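Local coordinates for protein nitrilotriacetate monooxygenase (Burkholderia pseudomallei, PDB 3SDO) that probably acts as a flavin-dependent monooxygenase of the bacterial luciferase-like family, using FMN and molecular oxygen to oxidise an organic substrate, at residues Val267-Ile273 and Ala390-Leu396. Sequence-based numbering, arbitrary orientation.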
loop_
_atom_site.group_PDB
_atom_site.type_symbol
_atom_site.label_atom_id
_atom_site.label_comp_id
_atom_site.label_asym_id
_atom_site.label_seq_id
_atom_site.Cartn_x
_atom_site.Cartn_y
_atom_site.Cartn_z
ATOM N N VAL A 267 7.345 21.951 13.615
ATOM C CA VAL A 267 5.982 21.507 13.321
ATOM C C VAL A 267 5.488 22.384 12.215
ATOM O O VAL A 267 5.105 23.536 12.452
ATOM C CB VAL A 267 5.054 21.638 14.515
ATOM C CG1 VAL A 267 3.631 21.092 14.136
ATOM C CG2 VAL A 267 5.676 20.949 15.753
ATOM N N LYS A 268 5.517 21.848 11.001
ATOM C CA LYS A 268 5.210 22.626 9.814
ATOM C C LYS A 268 3.694 22.741 9.601
ATOM O O LYS A 268 2.959 21.748 9.719
ATOM C CB LYS A 268 5.850 21.973 8.582
ATOM C CG LYS A 268 7.347 21.681 8.705
ATOM C CD LYS A 268 8.187 22.946 8.883
ATOM C CE LYS A 268 9.647 22.590 8.752
ATOM N NZ LYS A 268 10.585 23.711 8.915
ATOM N N VAL A 269 3.220 23.925 9.254
ATOM C CA VAL A 269 1.792 24.129 8.983
ATOM C C VAL A 269 1.584 24.441 7.505
ATOM O O VAL A 269 2.122 25.430 6.993
ATOM C CB VAL A 269 1.210 25.233 9.861
ATOM C CG1 VAL A 269 -0.224 25.547 9.465
ATOM C CG2 VAL A 269 1.294 24.850 11.361
ATOM N N PHE A 270 0.787 23.599 6.842
ATOM C CA PHE A 270 0.573 23.629 5.392
ATOM C C PHE A 270 -0.922 23.719 5.040
ATOM O O PHE A 270 -1.594 22.700 4.866
ATOM C CB PHE A 270 1.170 22.356 4.772
ATOM C CG PHE A 270 2.677 22.225 4.947
ATOM C CD1 PHE A 270 3.513 23.346 5.021
ATOM C CD2 PHE A 270 3.260 20.987 5.011
ATOM C CE1 PHE A 270 4.904 23.194 5.152
ATOM C CE2 PHE A 270 4.626 20.833 5.109
ATOM C CZ PHE A 270 5.449 21.906 5.190
ATOM N N PRO A 271 -1.469 24.933 4.949
ATOM C CA PRO A 271 -2.873 24.980 4.558
ATOM C C PRO A 271 -3.047 24.559 3.116
ATOM O O PRO A 271 -2.137 24.737 2.315
ATOM C CB PRO A 271 -3.268 26.443 4.736
ATOM C CG PRO A 271 -2.068 27.170 5.033
ATOM C CD PRO A 271 -0.902 26.262 5.176
ATOM N N GLY A 272 -4.203 23.979 2.829
ATOM C CA GLY A 272 -4.596 23.571 1.500
ATOM C C GLY A 272 -5.126 24.716 0.684
ATOM O O GLY A 272 -5.906 25.529 1.189
ATOM N N ILE A 273 -4.666 24.808 -0.561
ATOM C CA ILE A 273 -5.102 25.839 -1.471
ATOM C C ILE A 273 -5.191 25.219 -2.842
ATOM O O ILE A 273 -4.527 24.194 -3.111
ATOM C CB ILE A 273 -4.144 27.060 -1.526
ATOM C CG1 ILE A 273 -2.720 26.644 -1.920
ATOM C CG2 ILE A 273 -4.111 27.748 -0.182
ATOM C CD1 ILE A 273 -1.780 27.841 -2.227
ATOM N N ALA A 390 0.322 32.510 8.476
ATOM C CA ALA A 390 -0.764 31.556 8.231
ATOM C C ALA A 390 -0.249 30.251 7.635
ATOM O O ALA A 390 -1.003 29.277 7.550
ATOM C CB ALA A 390 -1.807 32.146 7.310
ATOM N N ALA A 391 1.017 30.222 7.230
ATOM C CA ALA A 391 1.550 29.058 6.506
ATOM C C ALA A 391 3.079 29.014 6.571
ATOM O O ALA A 391 3.717 30.047 6.608
ATOM C CB ALA A 391 1.075 29.094 5.064
ATOM N N ASP A 392 3.637 27.809 6.641
ATOM C CA ASP A 392 5.069 27.548 6.431
ATOM C C ASP A 392 5.296 26.992 5.022
ATOM O O ASP A 392 6.431 26.799 4.570
ATOM C CB ASP A 392 5.583 26.507 7.430
ATOM C CG ASP A 392 5.504 26.983 8.869
ATOM O OD1 ASP A 392 5.808 28.157 9.096
ATOM O OD2 ASP A 392 5.124 26.180 9.767
ATOM N N GLY A 393 4.191 26.678 4.367
ATOM C CA GLY A 393 4.170 26.018 3.079
ATOM C C GLY A 393 2.724 25.755 2.738
ATOM O O GLY A 393 1.835 26.152 3.503
ATOM N N PHE A 394 2.475 25.115 1.595
ATOM C CA PHE A 394 1.114 24.848 1.163
ATOM C C PHE A 394 0.917 23.426 0.658
ATOM O O PHE A 394 1.799 22.855 0.036
ATOM C CB PHE A 394 0.708 25.805 0.053
ATOM C CG PHE A 394 0.736 27.234 0.462
ATOM C CD1 PHE A 394 -0.337 27.790 1.117
ATOM C CD2 PHE A 394 1.849 28.025 0.199
ATOM C CE1 PHE A 394 -0.307 29.137 1.527
ATOM C CE2 PHE A 394 1.887 29.346 0.607
ATOM C CZ PHE A 394 0.786 29.903 1.261
ATOM N N MET A 395 -0.257 22.881 0.925
ATOM C CA MET A 395 -0.710 21.634 0.309
ATOM C C MET A 395 -1.536 21.989 -0.927
ATOM O O MET A 395 -2.643 22.519 -0.799
ATOM C CB MET A 395 -1.556 20.852 1.315
ATOM C CG MET A 395 -1.957 19.452 0.884
ATOM S SD MET A 395 -0.648 18.218 1.107
ATOM C CE MET A 395 -0.536 18.068 2.922
ATOM N N LEU A 396 -1.021 21.687 -2.111
ATOM C CA LEU A 396 -1.714 22.009 -3.357
ATOM C C LEU A 396 -2.785 20.973 -3.624
ATOM O O LEU A 396 -2.481 19.792 -3.779
ATOM C CB LEU A 396 -0.733 22.065 -4.518
ATOM C CG LEU A 396 0.389 23.075 -4.325
ATOM C CD1 LEU A 396 1.581 22.706 -5.211
ATOM C CD2 LEU A 396 -0.129 24.492 -4.626
#
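The Phe270 ring lies along the backbone of Gly393, its CD1 3.4 Å from Gly393 CA, while its CE1 edge is directed at the carbonyl carbon of Asp392. Because CG stands anti to the carbonyl carbon of Phe270 (chi1 -63°), the ring runs beside this short piece of chain, where Gly393 has no side chain to block it. Next to it the Asp392 carboxylate reaches over to the 268-273 strand: OD2 accepts the Val269 N-H at 3.0 Å, met on the anti side and 25° out of the carboxylate plane. The Asp392 N-H answers by donating to Val269 O at 2.8 Å, nearly straight, so one residue engages both the N-H and the C=O of Val269. The same OD2 forms a salt bridge with Lys254, and OD1 is hydrogen-bonded to the Tyr250 hydroxyl; both partners come from helix 243-259, which ties the carboxylate to that helix as well.

Beyond Phe270 true parallel pairing begins, with Gly272 bridged to Met395 and Ile273 to Leu396. Strands 268-277 and 393-396 are neighbours in the parallel sheet of a TIM barrel, the fold of luciferase-like monooxygenases, and strand 393-396 in turn pairs with 11-15. Met395 supplies both bonds, giving its N-H to Pro271 O, well above the carbonyl plane, and taking the Ile273 N-H at 3.1 Å. Pro271 has no N-H to donate, and its CD lies 3.2 Å from Gly393 O and packs tightly against Ala391 CB. Ile273 CG1 sits between the backbone N and the carbonyl carbon (chi1 57°), and with the chain extended beyond it Ile273 CD1 comes 3.6 Å from Phe394 CD1; Met382 of helix 375-387 touches both side chains.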